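Local coordinates for antifreeze protein type II (Clupea harengus, PDB 2PY2) that probably binds ice crystals and slows their growth, with a C-type lectin-like fold and a bound calcium ion, at residues 26-31 with 37-42; 30-35 with 123-128; 61-66 with 113-118. All coordinates share one frame; numbering follows the deposited sequence.

Contact 1 (26-31 with 37-42)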
loop_
_atom_site.group_PDB
_atom_site.type_symbol
_atom_site.label_atom_id
_atom_site.label_comp_id
_atom_site.label_asym_id
_atom_site.label_seq_id
_atom_site.Cartn_x
_atom_site.Cartn_y
_atom_site.Cartn_z
ATOM N N ALA A 26 -0.924 -4.722 -10.207
ATOM C CA ALA A 26 0.167 -4.571 -11.161
ATOM C C ALA A 26 0.116 -3.228 -11.892
ATOM O O ALA A 26 1.150 -2.572 -12.045
ATOM C CB ALA A 26 0.149 -5.730 -12.168
ATOM N N ASP A 27 -1.069 -2.822 -12.343
ATOM C CA ASP A 27 -1.211 -1.532 -13.029
ATOM C C ASP A 27 -0.919 -0.381 -12.060
ATOM O O ASP A 27 -0.351 0.636 -12.448
ATOM C CB ASP A 27 -2.620 -1.368 -13.622
ATOM C CG ASP A 27 -2.785 -2.081 -14.963
ATOM O OD1 ASP A 27 -1.767 -2.532 -15.535
ATOM O OD2 ASP A 27 -3.934 -2.183 -15.456
ATOM N N ALA A 28 -1.312 -0.548 -10.797
ATOM C CA ALA A 28 -1.058 0.466 -9.774
ATOM C C ALA A 28 0.452 0.641 -9.577
ATOM O O ALA A 28 0.958 1.761 -9.467
ATOM C CB ALA A 28 -1.709 0.050 -8.456
ATOM N N GLN A 29 1.174 -0.473 -9.513
ATOM C CA GLN A 29 2.620 -0.430 -9.341
ATOM C C GLN A 29 3.272 0.192 -10.571
ATOM O O GLN A 29 4.198 0.998 -10.455
ATOM C CB GLN A 29 3.160 -1.841 -9.107
ATOM C CG GLN A 29 4.684 -1.957 -9.173
ATOM C CD GLN A 29 5.405 -1.225 -8.055
ATOM O OE1 GLN A 29 4.790 -0.746 -7.093
ATOM N NE2 GLN A 29 6.727 -1.151 -8.167
ATOM N N GLU A 30 2.780 -0.178 -11.750
ATOM C CA GLU A 30 3.307 0.364 -13.000
ATOM C C GLU A 30 3.080 1.878 -13.010
ATOM O O GLU A 30 3.956 2.649 -13.399
ATOM C CB GLU A 30 2.607 -0.291 -14.199
ATOM C CG GLU A 30 2.852 -1.806 -14.313
ATOM C CD GLU A 30 2.018 -2.487 -15.406
ATOM O OE1 GLU A 30 2.180 -2.129 -16.597
ATOM O OE2 GLU A 30 1.202 -3.386 -15.075
ATOM N N SER A 31 1.901 2.296 -12.563
ATOM C CA SER A 31 1.570 3.712 -12.518
ATOM C C SER A 31 2.551 4.455 -11.604
ATOM O O SER A 31 2.994 5.558 -11.932
ATOM C CB SER A 31 0.128 3.894 -12.037
ATOM O OG SER A 31 -0.297 5.238 -12.175
ATOM N N ALA A 37 8.476 6.002 -8.519
ATOM C CA ALA A 37 7.974 5.556 -7.219
ATOM C C ALA A 37 7.617 4.068 -7.192
ATOM O O ALA A 37 7.778 3.356 -8.182
ATOM C CB ALA A 37 6.745 6.390 -6.833
ATOM N N ASN A 38 7.148 3.613 -6.034
ATOM C CA ASN A 38 6.718 2.227 -5.826
ATOM C C ASN A 38 5.451 2.305 -5.001
ATOM O O ASN A 38 5.239 3.303 -4.312
ATOM C CB ASN A 38 7.740 1.454 -4.990
ATOM C CG ASN A 38 8.941 1.013 -5.787
ATOM O OD1 ASN A 38 8.828 0.168 -6.664
ATOM N ND2 ASN A 38 10.100 1.587 -5.484
ATOM N N LEU A 39 4.598 1.285 -5.069
ATOM C CA LEU A 39 3.432 1.290 -4.198
ATOM C C LEU A 39 4.072 1.410 -2.823
ATOM O O LEU A 39 5.097 0.790 -2.555
ATOM C CB LEU A 39 2.639 -0.006 -4.334
ATOM C CG LEU A 39 1.749 -0.003 -5.577
ATOM C CD1 LEU A 39 1.108 -1.371 -5.779
ATOM C CD2 LEU A 39 0.669 1.090 -5.417
ATOM N N ALA A 40 3.467 2.201 -1.945
ATOM C CA ALA A 40 4.054 2.471 -0.636
ATOM C C ALA A 40 4.235 1.336 0.347
ATOM O O ALA A 40 3.457 0.395 0.377
ATOM C CB ALA A 40 3.271 3.591 0.046
ATOM N N SER A 41 5.308 1.425 1.128
ATOM C CA SER A 41 5.555 0.461 2.195
ATOM C C SER A 41 5.217 1.292 3.441
ATOM O O SER A 41 5.325 2.529 3.410
ATOM C CB SER A 41 7.022 0.003 2.225
ATOM O OG SER A 41 7.925 1.084 2.414
ATOM N N ILE A 42 4.784 0.630 4.507
ATOM C CA ILE A 42 4.412 1.303 5.754
ATOM C C ILE A 42 5.196 0.629 6.883
ATOM O O ILE A 42 5.211 -0.598 6.988
ATOM C CB ILE A 42 2.882 1.202 5.979
ATOM C CG1 ILE A 42 2.163 1.951 4.845
ATOM C CG2 ILE A 42 2.502 1.819 7.329
ATOM C CD1 ILE A 42 0.647 1.982 4.952
#
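Gln29, on the helix 25-33, reaches across to Asn38 and Leu39 of the short strand 38-39 and binds both with the two halves of one amide. Its CB already touches the second segment, lying 3.9 Å from Leu39 CD1. From there CG leaves anti to the backbone N, and a bend at chi2 (66°) swings the amide over to the strand. The oxygen and the nitrogen then part ways. OE1 takes the backbone N-H of Leu39, with OE1 to Leu39 N 2.9 Å and a nearly straight N-H...O angle of 169°; the donor is tilted a little from the carbonyl plane. OE1 also rests against the side chain of the same residue, 3.5 Å from Leu39 CG. NE2 is the donor to Asn38 OD1, again at 2.9 Å, and here the bond runs in plane, onto a lone pair of the Asn38 carbonyl. The two side chains lie next to each other and point the same way, their amide planes only 14° apart. One bond on each end of the Gln29 amide therefore fixes its rotation and settles which end is oxygen.

Beside this polar pair the contact turns apolar. Leu39 brings CD2 to 4.0 Å from Ala28 CB, and its CD1 sits over the helix backbone near Gln29 N. Trp25 and Cys32 of the same helix also touch Leu39, while Ser123 of strand 121-128 meets both Ala28 and Leu39. Asn38 also pairs through its backbone with Ala126. The arrangement belongs to the C-type lectin fold, in which the first helix packs on the sheet and the chain returns from it into a short strand beside the C-terminal one.

Contact 2 (30-35 with 123-128)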
loop_
_atom_site.group_PDB
_atom_site.type_symbol
_atom_site.label_atom_id
_atom_site.label_comp_id
_atom_site.label_asym_id
_atom_site.label_seq_id
_atom_site.Cartn_x
_atom_site.Cartn_y
_atom_site.Cartn_z
ATOM N N GLU A 30 2.780 -0.178 -11.750
ATOM C CA GLU A 30 3.307 0.364 -13.000
ATOM C C GLU A 30 3.080 1.878 -13.010
ATOM O O GLU A 30 3.956 2.649 -13.399
ATOM C CB GLU A 30 2.607 -0.291 -14.199
ATOM C CG GLU A 30 2.852 -1.806 -14.313
ATOM C CD GLU A 30 2.018 -2.487 -15.406
ATOM O OE1 GLU A 30 2.180 -2.129 -16.597
ATOM O OE2 GLU A 30 1.202 -3.386 -15.075
ATOM N N SER A 31 1.901 2.296 -12.563
ATOM C CA SER A 31 1.570 3.712 -12.518
ATOM C C SER A 31 2.551 4.455 -11.604
ATOM O O SER A 31 2.994 5.558 -11.932
ATOM C CB SER A 31 0.128 3.894 -12.037
ATOM O OG SER A 31 -0.297 5.238 -12.175
ATOM N N CYS A 32 2.913 3.854 -10.469
ATOM C CA CYS A 32 3.864 4.501 -9.562
ATOM C C CYS A 32 5.257 4.579 -10.187
ATOM O O CYS A 32 5.972 5.578 -10.035
ATOM C CB CYS A 32 4.009 3.746 -8.238
ATOM S SG CYS A 32 2.564 3.620 -7.129
ATOM N N MET A 33 5.644 3.517 -10.884
ATOM C CA MET A 33 6.957 3.463 -11.504
ATOM C C MET A 33 7.166 4.561 -12.527
ATOM O O MET A 33 8.292 4.987 -12.752
ATOM C CB MET A 33 7.172 2.097 -12.142
ATOM C CG MET A 33 7.339 1.003 -11.109
ATOM S SD MET A 33 7.376 -0.604 -11.872
ATOM C CE MET A 33 9.072 -0.638 -12.543
ATOM N N LYS A 34 6.082 5.018 -13.143
ATOM C CA LYS A 34 6.175 6.087 -14.134
ATOM C C LYS A 34 6.632 7.381 -13.470
ATOM O O LYS A 34 7.115 8.300 -14.136
ATOM C CB LYS A 34 4.823 6.301 -14.811
ATOM C CG LYS A 34 4.512 5.278 -15.885
ATOM C CD LYS A 34 3.182 5.558 -16.575
ATOM C CE LYS A 34 2.000 5.224 -15.681
ATOM N NZ LYS A 34 0.698 5.465 -16.368
ATOM N N GLU A 35 6.487 7.439 -12.150
ATOM C CA GLU A 35 6.871 8.613 -11.376
ATOM C C GLU A 35 8.105 8.355 -10.515
ATOM O O GLU A 35 8.367 9.089 -9.562
ATOM C CB GLU A 35 5.713 9.039 -10.470
ATOM C CG GLU A 35 4.415 9.327 -11.201
ATOM C CD GLU A 35 4.525 10.529 -12.111
ATOM O OE1 GLU A 35 4.812 11.636 -11.603
ATOM O OE2 GLU A 35 4.320 10.368 -13.336
ATOM N N SER A 123 -4.746 3.683 -4.921
ATOM C CA SER A 123 -3.475 3.237 -4.374
ATOM C C SER A 123 -2.628 4.343 -3.773
ATOM O O SER A 123 -2.897 5.532 -3.961
ATOM C CB SER A 123 -2.678 2.502 -5.459
ATOM O OG SER A 123 -2.449 3.339 -6.582
ATOM N N ILE A 124 -1.606 3.934 -3.030
ATOM C CA ILE A 124 -0.694 4.872 -2.395
ATOM C C ILE A 124 0.688 4.656 -2.981
ATOM O O ILE A 124 1.197 3.532 -2.946
ATOM C CB ILE A 124 -0.562 4.615 -0.879
ATOM C CG1 ILE A 124 -1.942 4.406 -0.241
ATOM C CG2 ILE A 124 0.210 5.767 -0.236
ATOM C CD1 ILE A 124 -2.883 5.568 -0.390
ATOM N N CYS A 125 1.297 5.714 -3.513
ATOM C CA CYS A 125 2.646 5.612 -4.065
ATOM C C CYS A 125 3.605 6.361 -3.142
ATOM O O CYS A 125 3.217 7.317 -2.464
ATOM C CB CYS A 125 2.756 6.243 -5.465
ATOM S SG CYS A 125 1.821 5.507 -6.858
ATOM N N ALA A 126 4.856 5.925 -3.109
ATOM C CA ALA A 126 5.853 6.589 -2.278
ATOM C C ALA A 126 7.225 6.499 -2.922
ATOM O O ALA A 126 7.492 5.596 -3.711
ATOM C CB ALA A 126 5.884 5.967 -0.886
ATOM N N LYS A 127 8.083 7.456 -2.590
ATOM C CA LYS A 127 9.445 7.496 -3.105
ATOM C C LYS A 127 10.270 8.404 -2.205
ATOM O O LYS A 127 9.736 9.312 -1.567
ATOM C CB LYS A 127 9.472 8.002 -4.556
ATOM C CG LYS A 127 8.884 9.388 -4.782
ATOM C CD LYS A 127 8.990 9.795 -6.248
ATOM C CE LYS A 127 8.331 11.137 -6.511
ATOM N NZ LYS A 127 8.497 11.573 -7.931
ATOM N N PRO A 128 11.584 8.154 -2.113
ATOM C CA PRO A 128 12.418 9.001 -1.256
ATOM C C PRO A 128 12.444 10.474 -1.661
ATOM O O PRO A 128 12.273 10.822 -2.832
ATOM C CB PRO A 128 13.794 8.337 -1.344
ATOM C CG PRO A 128 13.764 7.634 -2.670
ATOM C CD PRO A 128 12.376 7.063 -2.706
#
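The disulfide that ties the first helix of the C-type lectin fold to its C-terminal strand lies at the middle of this contact, between Cys32 on helix 25-33 and Cys125 on strand 121-128. SG of Cys32 and SG of Cys125 are 2.0 Å apart, and the bridge has a chi3 of -86°, close to the perpendicular twist that an unstrained disulfide prefers. Each sulfur stands anti to its own carbonyl carbon, beside its backbone N. Both cysteines are buried, with Leu39 lying against Cys32.

Further along, where the chain has left the helix, Lys127 spans the gap to Glu35. Its chain is extended beyond CG and lays CD 3.4 Å from the backbone oxygen of Glu35, before NZ donates a hydrogen bond to that Glu35 O at 3.0 Å. The ammonium approaches in the carbonyl plane, with a C=O...N angle of 159°. Trp8 joins in from the N-terminal part of the chain, through a cation-pi interaction with Lys127 and contact with Glu35. The carboxylate of Glu35 is near but not bonded, with OE1 5.2 Å from Lys127 NZ.

A covalent link in the core is thus paired with a charged hydrogen bond closer to the surface; the nearby carboxylate would probably favour the positive charge on Lys127.

Contact 3 (61-66 with 113-118). With CA (calcium ion), chain G.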
loop_
_atom_site.group_PDB
_atom_site.type_symbol
_atom_site.label_atom_id
_atom_site.label_comp_id
_atom_site.label_asym_id
_atom_site.label_seq_id
_atom_site.Cartn_x
_atom_site.Cartn_y
_atom_site.Cartn_z
ATOM N N PRO A 61 -10.355 2.319 0.580
ATOM C CA PRO A 61 -9.549 1.090 0.457
ATOM C C PRO A 61 -8.515 1.315 -0.646
ATOM O O PRO A 61 -8.863 1.731 -1.757
ATOM C CB PRO A 61 -10.584 0.045 0.077
ATOM C CG PRO A 61 -11.789 0.495 0.844
ATOM C CD PRO A 61 -11.795 1.996 0.590
ATOM N N SER A 62 -7.252 1.027 -0.349
ATOM C CA SER A 62 -6.181 1.283 -1.303
ATOM C C SER A 62 -5.082 0.215 -1.331
ATOM O O SER A 62 -4.781 -0.408 -0.321
ATOM C CB SER A 62 -5.524 2.624 -0.965
ATOM O OG SER A 62 -6.460 3.693 -0.959
ATOM N N TRP A 63 -4.492 0.018 -2.505
ATOM C CA TRP A 63 -3.386 -0.924 -2.658
ATOM C C TRP A 63 -2.117 -0.306 -2.072
ATOM O O TRP A 63 -1.889 0.899 -2.214
ATOM C CB TRP A 63 -3.084 -1.163 -4.141
ATOM C CG TRP A 63 -4.013 -2.049 -4.861
ATOM C CD1 TRP A 63 -4.651 -1.785 -6.037
ATOM C CD2 TRP A 63 -4.355 -3.385 -4.507
ATOM N NE1 TRP A 63 -5.372 -2.878 -6.437
ATOM C CE2 TRP A 63 -5.205 -3.879 -5.518
ATOM C CE3 TRP A 63 -4.022 -4.220 -3.433
ATOM C CZ2 TRP A 63 -5.728 -5.173 -5.491
ATOM C CZ3 TRP A 63 -4.544 -5.509 -3.406
ATOM C CH2 TRP A 63 -5.385 -5.969 -4.430
ATOM N N ILE A 64 -1.306 -1.128 -1.413
ATOM C CA ILE A 64 -0.008 -0.697 -0.942
ATOM C C ILE A 64 0.970 -1.726 -1.530
ATOM O O ILE A 64 0.543 -2.747 -2.068
ATOM C CB ILE A 64 0.102 -0.558 0.604
ATOM C CG1 ILE A 64 -0.404 -1.793 1.329
ATOM C CG2 ILE A 64 -0.643 0.704 1.036
ATOM C CD1 ILE A 64 -0.206 -1.678 2.849
ATOM N N GLY A 65 2.265 -1.461 -1.433
ATOM C CA GLY A 65 3.238 -2.325 -2.086
ATOM C C GLY A 65 3.731 -3.626 -1.505
ATOM O O GLY A 65 4.876 -4.002 -1.769
ATOM N N GLY A 66 2.891 -4.328 -0.754
ATOM C CA GLY A 66 3.336 -5.576 -0.160
ATOM C C GLY A 66 2.615 -6.793 -0.692
ATOM O O GLY A 66 1.440 -6.720 -1.038
ATOM N N ASN A 113 -5.708 -6.291 4.559
ATOM C CA ASN A 113 -6.297 -7.551 4.164
ATOM C C ASN A 113 -5.553 -8.015 2.907
ATOM O O ASN A 113 -5.353 -7.206 2.000
ATOM C CB ASN A 113 -7.768 -7.291 3.854
ATOM C CG ASN A 113 -8.545 -8.542 3.610
ATOM O OD1 ASN A 113 -8.172 -9.363 2.777
ATOM N ND2 ASN A 113 -9.654 -8.696 4.328
ATOM N N ASP A 114 -5.096 -9.269 2.844
ATOM C CA ASP A 114 -4.452 -9.687 1.598
ATOM C C ASP A 114 -5.598 -10.015 0.637
ATOM O O ASP A 114 -6.559 -10.677 1.002
ATOM C CB ASP A 114 -3.428 -10.844 1.794
ATOM C CG ASP A 114 -3.952 -12.034 2.603
ATOM O OD1 ASP A 114 -4.956 -11.932 3.317
ATOM O OD2 ASP A 114 -3.304 -13.100 2.543
ATOM N N THR A 115 -5.535 -9.499 -0.583
ATOM C CA THR A 115 -6.644 -9.701 -1.507
ATOM C C THR A 115 -6.177 -10.021 -2.919
ATOM O O THR A 115 -5.024 -9.791 -3.263
ATOM C CB THR A 115 -7.612 -8.448 -1.485
ATOM O OG1 THR A 115 -7.541 -7.710 -2.708
ATOM C CG2 THR A 115 -7.267 -7.532 -0.327
ATOM N N PRO A 116 -7.058 -10.606 -3.740
ATOM C CA PRO A 116 -6.686 -10.944 -5.117
ATOM C C PRO A 116 -6.111 -9.711 -5.823
ATOM O O PRO A 116 -6.740 -8.657 -5.868
ATOM C CB PRO A 116 -8.005 -11.416 -5.719
ATOM C CG PRO A 116 -8.687 -12.047 -4.542
ATOM C CD PRO A 116 -8.427 -11.064 -3.433
ATOM N N CYS A 117 -4.915 -9.849 -6.377
ATOM C CA CYS A 117 -4.258 -8.720 -7.024
ATOM C C CYS A 117 -4.996 -8.147 -8.225
ATOM O O CYS A 117 -4.691 -7.037 -8.651
ATOM C CB CYS A 117 -2.841 -9.104 -7.444
ATOM S SG CYS A 117 -1.834 -9.853 -6.118
ATOM N N THR A 118 -5.953 -8.890 -8.777
ATOM C CA THR A 118 -6.705 -8.402 -9.934
ATOM C C THR A 118 -7.829 -7.426 -9.599
ATOM O O THR A 118 -8.419 -6.824 -10.494
ATOM C CB THR A 118 -7.294 -9.562 -10.754
ATOM O OG1 THR A 118 -7.989 -10.459 -9.882
ATOM C CG2 THR A 118 -6.180 -10.315 -11.476
HETATM CA CA CA G . -7.363 -12.062 2.843
HETATM O O HOH W 1 -9.904 -11.392 2.558
#
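The Trp63 indole meets Thr115, Pro116 and Cys117 with the outer atoms of its six-membered ring. CG stands anti to the carbonyl carbon (chi1 -77°), which carries that ring over to them. Pro116 O lies at the ring edge, in plane, 3.3 Å from Trp63 CH2. Thr115 OG1 comes as near to CH2, also 3.3 Å, but obliquely, and Cys117 O approaches obliquely too, 3.8 Å from CZ2. No hydrogen bond crosses between the segments: oxygens meet aromatic carbons.

Just upstream of Thr115, segment 113-118 enters the calcium site. Asp114 grips the ion twice, through its backbone O at 2.4 Å and its OD1 at 2.5 Å, and Asn113 OD1 adds a longer bond at 2.8 Å. With Gln92, Asp94 and Glu99 they form a site of the C-type lectin kind; Gln92, Pro93 and Asp94 spell the QPD motif of galactose-type lectins. A role in ice binding is plausible.

Trp25 of helix 25-33 makes an edge-to-face contact with Trp63, and the Cys101-Cys117 disulfide ties the second segment to strand 101-106. That strand lies between 62-64 and 111-115 in the sheet, antiparallel to both, while 62-64 also pairs in parallel with strand 121-128.

Overall arrangement
Contacts 1 and 2 share helix 25-33 and lie close together, their centres about 5 Å apart. Their strands, 38-39 and 121-128, are neighbours in one sheet, joined by Ala40 N to Ile124 O at 2.8 Å and Asn38 O to Ala126 N at 2.9 Å. Contact 3 lies further off, its centre about 10 Å from that of contact 1 and about 15 Å from that of contact 2. It meets contact 1 where Ala40 O is 2.9 Å from Gly65 N, and contact 2 where Ile124 N is 3.2 Å from Trp63 O. Of the three, contact 3 alone carries calcium ligands, and strands 62-64 and 121-128, neighbours in the sheet, link it to contact 2.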